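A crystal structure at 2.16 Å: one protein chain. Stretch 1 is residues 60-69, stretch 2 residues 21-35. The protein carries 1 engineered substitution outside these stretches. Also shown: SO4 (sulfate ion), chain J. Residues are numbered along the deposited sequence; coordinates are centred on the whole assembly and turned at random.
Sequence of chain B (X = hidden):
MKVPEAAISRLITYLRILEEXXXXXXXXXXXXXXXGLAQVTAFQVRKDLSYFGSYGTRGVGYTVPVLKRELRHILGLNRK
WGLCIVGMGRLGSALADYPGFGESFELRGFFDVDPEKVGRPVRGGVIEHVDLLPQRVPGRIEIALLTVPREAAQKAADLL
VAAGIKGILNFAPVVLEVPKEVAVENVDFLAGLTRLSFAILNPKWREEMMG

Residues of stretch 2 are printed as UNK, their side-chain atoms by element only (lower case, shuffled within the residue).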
ATOM      1  N   VAL B  60      16.652 -16.964 -23.258  1.00 64.21           N
ATOM      2  CA  VAL B  60      16.549 -15.780 -24.105  1.00 58.10           C
ATOM      3  C   VAL B  60      16.320 -14.518 -23.265  1.00 56.88           C
ATOM      4  O   VAL B  60      16.518 -13.398 -23.743  1.00 55.61           O
ATOM      5  CB  VAL B  60      15.388 -15.935 -25.133  1.00 57.07           C
ATOM      6  CG1 VAL B  60      15.327 -14.726 -26.055  1.00 51.85           C
ATOM      7  CG2 VAL B  60      15.586 -17.213 -25.941  1.00 56.39           C
ATOM      8  N   GLY B  61      15.910 -14.703 -22.012  1.00 50.70           N
ATOM      9  CA  GLY B  61      15.659 -13.561 -21.154  1.00 49.94           C
ATOM     10  C   GLY B  61      14.537 -12.703 -21.705  1.00 50.53           C
ATOM     11  O   GLY B  61      13.585 -13.218 -22.300  1.00 51.08           O
ATOM     12  N   TYR B  62      14.638 -11.390 -21.526  1.00 47.66           N
ATOM     13  CA  TYR B  62      13.596 -10.503 -22.013  1.00 43.76           C
ATOM     14  C   TYR B  62      14.156  -9.194 -22.515  1.00 45.82           C
ATOM     15  O   TYR B  62      15.234  -8.767 -22.115  1.00 48.16           O
ATOM     16  CB  TYR B  62      12.588 -10.168 -20.900  1.00 43.96           C
ATOM     17  CG  TYR B  62      12.114 -11.335 -20.071  1.00 41.28           C
ATOM     18  CD1 TYR B  62      12.883 -11.827 -19.017  1.00 37.48           C
ATOM     19  CD2 TYR B  62      10.894 -11.956 -20.346  1.00 44.02           C
ATOM     20  CE1 TYR B  62      12.451 -12.907 -18.257  1.00 36.38           C
ATOM     21  CE2 TYR B  62      10.456 -13.042 -19.590  1.00 40.26           C
ATOM     22  CZ  TYR B  62      11.236 -13.512 -18.553  1.00 35.04           C
ATOM     23  OH  TYR B  62      10.806 -14.594 -17.825  1.00 34.28           O
ATOM     24  N   THR B  63      13.399  -8.553 -23.388  1.00 45.89           N
ATOM     25  CA  THR B  63      13.782  -7.257 -23.897  1.00 49.04           C
ATOM     26  C   THR B  63      12.929  -6.281 -23.072  1.00 46.44           C
ATOM     27  O   THR B  63      11.697  -6.271 -23.151  1.00 44.04           O
ATOM     28  CB  THR B  63      13.497  -7.152 -25.418  1.00 49.85           C
ATOM     29  OG1 THR B  63      14.312  -8.108 -26.119  1.00 49.38           O
ATOM     30  CG2 THR B  63      13.810  -5.758 -25.930  1.00 49.72           C
ATOM     31  N   VAL B  64      13.612  -5.502 -22.239  1.00 44.02           N
ATOM     32  CA  VAL B  64      12.987  -4.538 -21.353  1.00 37.80           C
ATOM     33  C   VAL B  64      11.802  -3.783 -21.947  1.00 38.53           C
ATOM     34  O   VAL B  64      10.692  -3.876 -21.443  1.00 40.84           O
ATOM     35  CB  VAL B  64      14.054  -3.530 -20.838  1.00 40.33           C
ATOM     36  CG1 VAL B  64      13.406  -2.410 -20.041  1.00 34.18           C
ATOM     37  CG2 VAL B  64      15.076  -4.272 -19.986  1.00 37.33           C
ATOM     38  N   PRO B  65      12.017  -3.026 -23.026  1.00 39.92           N
ATOM     39  CA  PRO B  65      10.867  -2.305 -23.580  1.00 39.61           C
ATOM     40  C   PRO B  65       9.737  -3.185 -24.102  1.00 41.13           C
ATOM     41  O   PRO B  65       8.576  -2.774 -24.081  1.00 38.99           O
ATOM     42  CB  PRO B  65      11.484  -1.440 -24.681  1.00 40.87           C
ATOM     43  CG  PRO B  65      12.701  -2.228 -25.101  1.00 45.60           C
ATOM     44  CD  PRO B  65      13.247  -2.737 -23.783  1.00 42.57           C
ATOM     45  N   VAL B  66      10.073  -4.383 -24.582  1.00 42.96           N
ATOM     46  CA  VAL B  66       9.062  -5.302 -25.109  1.00 39.74           C
ATOM     47  C   VAL B  66       8.192  -5.785 -23.957  1.00 35.20           C
ATOM     48  O   VAL B  66       6.968  -5.609 -23.967  1.00 39.76           O
ATOM     49  CB  VAL B  66       9.705  -6.531 -25.796  1.00 39.36           C
ATOM     50  CG1 VAL B  66       8.623  -7.592 -26.118  1.00 35.13           C
ATOM     51  CG2 VAL B  66      10.404  -6.092 -27.073  1.00 45.90           C
ATOM     52  N   LEU B  67       8.842  -6.372 -22.963  1.00 31.94           N
ATOM     53  CA  LEU B  67       8.147  -6.871 -21.799  1.00 35.29           C
ATOM     54  C   LEU B  67       7.336  -5.763 -21.104  1.00 36.39           C
ATOM     55  O   LEU B  67       6.187  -5.976 -20.721  1.00 39.45           O
ATOM     56  CB  LEU B  67       9.149  -7.499 -20.834  1.00 31.21           C
ATOM     57  CG  LEU B  67       8.515  -8.089 -19.576  1.00 34.74           C
ATOM     58  CD1 LEU B  67       7.422  -9.062 -19.972  1.00 32.43           C
ATOM     59  CD2 LEU B  67       9.568  -8.789 -18.752  1.00 29.44           C
ATOM     60  N   LYS B  68       7.907  -4.572 -20.966  1.00 35.19           N
ATOM     61  CA  LYS B  68       7.165  -3.502 -20.304  1.00 36.42           C
ATOM     62  C   LYS B  68       5.852  -3.205 -21.023  1.00 37.91           C
ATOM     63  O   LYS B  68       4.821  -3.002 -20.386  1.00 32.66           O
ATOM     64  CB  LYS B  68       7.996  -2.218 -20.211  1.00 29.58           C
ATOM     65  CG  LYS B  68       7.192  -1.021 -19.718  1.00 33.39           C
ATOM     66  CD  LYS B  68       8.046   0.237 -19.594  1.00 39.87           C
ATOM     67  CE  LYS B  68       7.594   1.293 -20.582  1.00 48.39           C
ATOM     68  NZ  LYS B  68       8.404   2.535 -20.487  1.00 53.86           N
ATOM     69  N   ARG B  69       5.891  -3.155 -22.349  1.00 39.48           N
ATOM     70  CA  ARG B  69       4.680  -2.894 -23.116  1.00 39.21           C
ATOM     71  C   ARG B  69       3.679  -4.034 -22.905  1.00 34.65           C
ATOM     72  O   ARG B  69       2.468  -3.810 -22.809  1.00 30.25           O
ATOM     73  CB  ARG B  69       5.015  -2.764 -24.603  1.00 43.37           C
ATOM     74  CG  ARG B  69       3.832  -2.408 -25.470  1.00 50.53           C
ATOM     75  CD  ARG B  69       4.251  -2.115 -26.917  1.00 60.59           C
ATOM     76  NE  ARG B  69       3.142  -1.574 -27.709  1.00 71.53           N
ATOM     77  CZ  ARG B  69       3.234  -1.194 -28.984  1.00 75.75           C
ATOM     78  NH1 ARG B  69       4.390  -1.291 -29.635  1.00 73.93           N
ATOM     79  NH2 ARG B  69       2.167  -0.708 -29.611  1.00 75.44           N
ATOM     80  N   UNK B  21      14.728  -0.138 -14.815  1.00 47.78           N
ATOM     81  CA  UNK B  21      15.811  -0.733 -15.581  1.00 48.98           C
ATOM     82  C   UNK B  21      15.900   0.072 -16.874  1.00 51.74           C
ATOM     83  O   UNK B  21      16.987   0.375 -17.360  1.00 49.98           O
ATOM     84  c   UNK B  21      15.516  -2.195 -15.909  1.00 47.03           C
ATOM     85  c   UNK B  21      17.357  -3.202 -14.573  1.00 50.38           C
ATOM     86  c   UNK B  21      15.859  -3.230 -14.838  1.00 48.51           C
ATOM     87  c   UNK B  21      15.449  -4.608 -15.307  1.00 41.90           C
ATOM     88  N   UNK B  22      14.740   0.429 -17.418  1.00 52.07           N
ATOM     89  CA  UNK B  22      14.686   1.201 -18.651  1.00 57.18           C
ATOM     90  C   UNK B  22      15.238   2.602 -18.416  1.00 61.20           C
ATOM     91  O   UNK B  22      15.845   3.197 -19.306  1.00 61.61           O
ATOM     92  c   UNK B  22      11.691   2.200 -20.984  1.00 64.63           C
ATOM     93  o   UNK B  22      10.975   3.001 -20.347  1.00 64.23           O
ATOM     94  c   UNK B  22      13.246   1.307 -19.168  1.00 58.20           C
ATOM     95  c   UNK B  22      13.132   1.990 -20.535  1.00 62.25           C
ATOM     96  o   UNK B  22      11.271   1.563 -21.978  1.00 68.60           O
ATOM     97  N   UNK B  23      15.016   3.134 -17.219  1.00 59.94           N
ATOM     98  CA  UNK B  23      15.510   4.465 -16.903  1.00 61.77           C
ATOM     99  C   UNK B  23      17.035   4.419 -16.838  1.00 60.82           C
ATOM    100  O   UNK B  23      17.712   5.390 -17.173  1.00 56.42           O
ATOM    101  c   UNK B  23      14.935   4.936 -15.569  1.00 60.88           C
ATOM    102  N   UNK B  24      17.563   3.274 -16.412  1.00 59.99           N
ATOM    103  CA  UNK B  24      18.999   3.074 -16.297  1.00 60.57           C
ATOM    104  C   UNK B  24      19.644   2.690 -17.631  1.00 63.21           C
ATOM    105  O   UNK B  24      20.786   2.231 -17.662  1.00 65.53           O
ATOM    106  c   UNK B  24      19.285   1.982 -15.270  1.00 61.38           C
ATOM    107  c   UNK B  24      18.721   2.267 -13.886  1.00 65.64           C
ATOM    108  c   UNK B  24      18.842   1.068 -12.959  1.00 71.18           C
ATOM    109  o   UNK B  24      18.211   0.031 -13.179  1.00 74.16           O
ATOM    110  n   UNK B  24      19.659   1.202 -11.920  1.00 74.61           N
ATOM    111  N   UNK B  25      18.913   2.870 -18.726  1.00 61.80           N
ATOM    112  CA  UNK B  25      19.445   2.529 -20.033  1.00 60.32           C
ATOM    113  C   UNK B  25      19.526   1.038 -20.327  1.00 62.42           C
ATOM    114  O   UNK B  25      19.878   0.653 -21.444  1.00 64.01           O
ATOM    115  N   UNK B  26      19.219   0.193 -19.343  1.00 60.79           N
ATOM    116  CA  UNK B  26      19.267  -1.256 -19.543  1.00 56.85           C
ATOM    117  C   UNK B  26      18.278  -1.648 -20.636  1.00 61.60           C
ATOM    118  O   UNK B  26      17.093  -1.302 -20.572  1.00 56.66           O
ATOM    119  c   UNK B  26      18.907  -2.011 -18.257  1.00 55.73           C
ATOM    120  c   UNK B  26      19.907  -1.663 -17.166  1.00 55.71           C
ATOM    121  c   UNK B  26      18.893  -3.511 -18.518  1.00 49.00           C
ATOM    122  N   UNK B  27      18.758  -2.374 -21.638  1.00 60.54           N
ATOM    123  CA  UNK B  27      17.888  -2.757 -22.735  1.00 57.91           C
ATOM    124  C   UNK B  27      17.438  -4.211 -22.667  1.00 53.57           C
ATOM    125  O   UNK B  27      16.402  -4.564 -23.220  1.00 54.43           O
ATOM    126  c   UNK B  27      16.727  -3.791 -26.908  1.00 63.94           C
ATOM    127  c   UNK B  27      16.858  -1.835 -25.921  1.00 68.32           C
ATOM    128  n   UNK B  27      17.587  -3.894 -25.911  1.00 65.16           N
ATOM    129  c   UNK B  27      18.575  -2.465 -24.075  1.00 62.41           C
ATOM    130  c   UNK B  27      17.693  -2.678 -25.267  1.00 65.63           C
ATOM    131  n   UNK B  27      16.268  -2.552 -26.936  1.00 66.35           N
ATOM    132  N   UNK B  28      18.195  -5.050 -21.976  1.00 51.33           N
ATOM    133  CA  UNK B  28      17.814  -6.450 -21.871  1.00 53.72           C
ATOM    134  C   UNK B  28      17.920  -6.941 -20.422  1.00 51.96           C
ATOM    135  O   UNK B  28      18.751  -6.454 -19.662  1.00 48.13           O
ATOM    136  c   UNK B  28      18.959  -9.221 -24.369  1.00 86.46           C
ATOM    137  c   UNK B  28      21.253 -10.134 -24.500  1.00100.45           C
ATOM    138  n   UNK B  28      21.022 -10.601 -25.722  1.00103.55           N
ATOM    139  c   UNK B  28      18.708  -7.282 -22.794  1.00 62.77           C
ATOM    140  c   UNK B  28      18.066  -8.549 -23.334  1.00 77.51           C
ATOM    141  n   UNK B  28      22.440 -10.322 -23.936  1.00102.81           N
ATOM    142  n   UNK B  28      20.299  -9.481 -23.843  1.00 94.99           N
ATOM    143  N   UNK B  29      17.062  -7.882 -20.032  1.00 50.43           N
ATOM    144  CA  UNK B  29      17.112  -8.420 -18.672  1.00 51.80           C
ATOM    145  C   UNK B  29      16.828  -9.919 -18.649  1.00 51.12           C
ATOM    146  O   UNK B  29      16.555 -10.520 -19.688  1.00 56.91           O
ATOM    147  o   UNK B  29      16.185  -8.291 -16.405  1.00 47.51           O
ATOM    148  c   UNK B  29      16.119  -7.685 -17.707  1.00 50.03           C
ATOM    149  c   UNK B  29      14.686  -7.758 -18.227  1.00 49.08           C
ATOM    150  N   UNK B  30      16.893 -10.520 -17.466  1.00 48.73           N
ATOM    151  CA  UNK B  30      16.665 -11.950 -17.333  1.00 44.95           C
ATOM    152  C   UNK B  30      15.694 -12.238 -16.203  1.00 46.33           C
ATOM    153  O   UNK B  30      15.383 -11.357 -15.412  1.00 46.93           O
ATOM    154  o   UNK B  30      18.562 -12.138 -15.843  1.00 45.36           O
ATOM    155  c   UNK B  30      17.987 -12.649 -17.037  1.00 47.61           C
ATOM    156  N   UNK B  31      15.229 -13.481 -16.128  1.00 43.70           N
ATOM    157  CA  UNK B  31      14.308 -13.890 -15.082  1.00 45.91           C
ATOM    158  C   UNK B  31      15.044 -13.848 -13.755  1.00 50.71           C
ATOM    159  O   UNK B  31      14.447 -13.620 -12.700  1.00 47.89           O
ATOM    160  c   UNK B  31      13.798 -15.312 -15.334  1.00 46.89           C
ATOM    161  o   UNK B  31      12.863 -15.343 -16.406  1.00 52.38           O
ATOM    162  N   UNK B  32      16.352 -14.070 -13.817  1.00 48.04           N
ATOM    163  CA  UNK B  32      17.171 -14.066 -12.620  1.00 50.16           C
ATOM    164  C   UNK B  32      17.345 -12.638 -12.112  1.00 46.04           C
ATOM    165  O   UNK B  32      17.159 -12.358 -10.930  1.00 45.62           O
ATOM    166  c   UNK B  32      20.487 -15.939 -11.930  1.00 72.10           C
ATOM    167  o   UNK B  32      20.207 -17.139 -12.164  1.00 74.01           O
ATOM    168  o   UNK B  32      21.657 -15.491 -11.902  1.00 69.45           O
ATOM    169  c   UNK B  32      18.521 -14.711 -12.920  1.00 55.77           C
ATOM    170  c   UNK B  32      19.346 -14.975 -11.676  1.00 68.87           C
ATOM    171  N   UNK B  33      17.685 -11.725 -13.009  1.00 48.25           N
ATOM    172  CA  UNK B  33      17.844 -10.332 -12.617  1.00 47.50           C
ATOM    173  C   UNK B  33      16.510  -9.780 -12.111  1.00 49.56           C
ATOM    174  O   UNK B  33      16.470  -9.083 -11.097  1.00 43.31           O
ATOM    175  o   UNK B  33      18.753  -5.987 -14.718  1.00 69.81           O
ATOM    176  c   UNK B  33      18.319  -8.015 -13.529  1.00 58.47           C
ATOM    177  n   UNK B  33      18.825  -7.899 -15.893  1.00 71.96           N
ATOM    178  c   UNK B  33      18.653  -7.211 -14.767  1.00 63.00           C
ATOM    179  c   UNK B  33      18.325  -9.502 -13.796  1.00 48.95           C
ATOM    180  N   UNK B  34      15.423 -10.081 -12.824  1.00 44.56           N
ATOM    181  CA  UNK B  34      14.091  -9.620 -12.413  1.00 44.94           C
ATOM    182  C   UNK B  34      13.724 -10.239 -11.064  1.00 36.97           C
ATOM    183  O   UNK B  34      13.255  -9.561 -10.165  1.00 38.69           O
ATOM    184  c   UNK B  34      13.301  -7.841 -14.676  1.00 46.48           C
ATOM    185  c   UNK B  34      11.647  -9.527 -15.459  1.00 49.56           C
ATOM    186  c   UNK B  34      12.331  -8.913 -14.245  1.00 49.56           C
ATOM    187  c   UNK B  34      13.045 -10.022 -13.459  1.00 46.42           C
ATOM    188  N   UNK B  35      13.959 -11.533 -10.928  1.00 35.27           N
ATOM    189  CA  UNK B  35      13.625 -12.218  -9.697  1.00 43.77           C
ATOM    190  C   UNK B  35      14.318 -11.612  -8.497  1.00 50.82           C
ATOM    191  O   UNK B  35      13.740 -11.527  -7.413  1.00 51.06           O
TER
HETATM  192  S   SO4 J 402      15.438 -16.670 -18.711  1.00 59.23           S
HETATM  193  O1  SO4 J 402      14.192 -17.164 -18.092  1.00 59.30           O
HETATM  194  O2  SO4 J 402      15.343 -16.844 -20.167  1.00 60.98           O
HETATM  195  O3  SO4 J 402      15.636 -15.231 -18.427  1.00 57.56           O
HETATM  196  O4  SO4 J 402      16.574 -17.435 -18.166  1.00 62.49           O

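Position 21 carries four carbons forked at the second, pointing toward stretch 1 but stopping short of contact: Leu 21, apolar and buried. Position 22 has three carbons, the third bearing two oxygens; one oxygen lies 2.6 Å from NZ of Lys 68, and CB lies 3.8 Å from CG1 of Val 64. A carboxylate suits a lysine partner, so this is Glu 22, its OE1 in a salt bridge with that NZ. Position 23, a lone carbon out of reach, is Ala 23; position 24, three carbons ending in one oxygen and one nitrogen, is an exposed amide where the chain leaves the helix, Gln 24; position 25 has no side chain, and its phi of 74° favours Gly 25.

Position 26 has one carbon bearing two more, a short apolar fork 4.2 Å from CG2 of Val 64: Val 26. Position 27 is one carbon, then a five-membered ring of three carbons and two nitrogens, one ring carbon 3.7 Å from CG2 of Thr 63 and one face under CD of Pro 65. Such a flat ring is His 27, the carbon being CE1.

Position 28 runs through three carbons and a nitrogen to a carbon with two further nitrogens; one aliphatic carbon lies 3.1 Å from O of Tyr 62. This is Arg 28, exposed as a whole, its CG making that approach. Position 29 has one carbon bearing an oxygen and a carbon, the latter 3.9 Å from CG2 of Val 64: Thr 29, beta-branched as strands favour.

Positions 30 and 31 each carry one carbon and one oxygen. The first is Ser 30, whose OG caps the following helix by accepting from N of position 33 at 3.0 Å. At 31 the oxygen lies 2.6 Å from OH of Tyr 62 and 2.8 Å from sulfate O1; a hydroxyl can accept from the first and donate to the second, as Ser 31 does. Position 32, three carbons and two oxygens leading away, is Glu 32, and position 33, three carbons with an oxygen and a nitrogen, is Gln 33; both polar chains sit clear of stretch 1. Position 34, four carbons forked at the second, one 4.0 Å from CD2 of Leu 67, is Leu 34, buried and apolar. Position 35, without a side chain, is Gly 35; a CB would clash with O of Ser 31.

The contact centres on antiparallel pairing: N of Tyr 62 donates to O of Thr 29 at 2.8 Å, and N of Thr 29 to O of Tyr 62 at 2.9 Å. Apolar packing and the salt bridge extend it, while sulfate joins Gly 61 to Ser 31.

Stretch 2, residues 21-35: LEAQGVHRTSSEQLG
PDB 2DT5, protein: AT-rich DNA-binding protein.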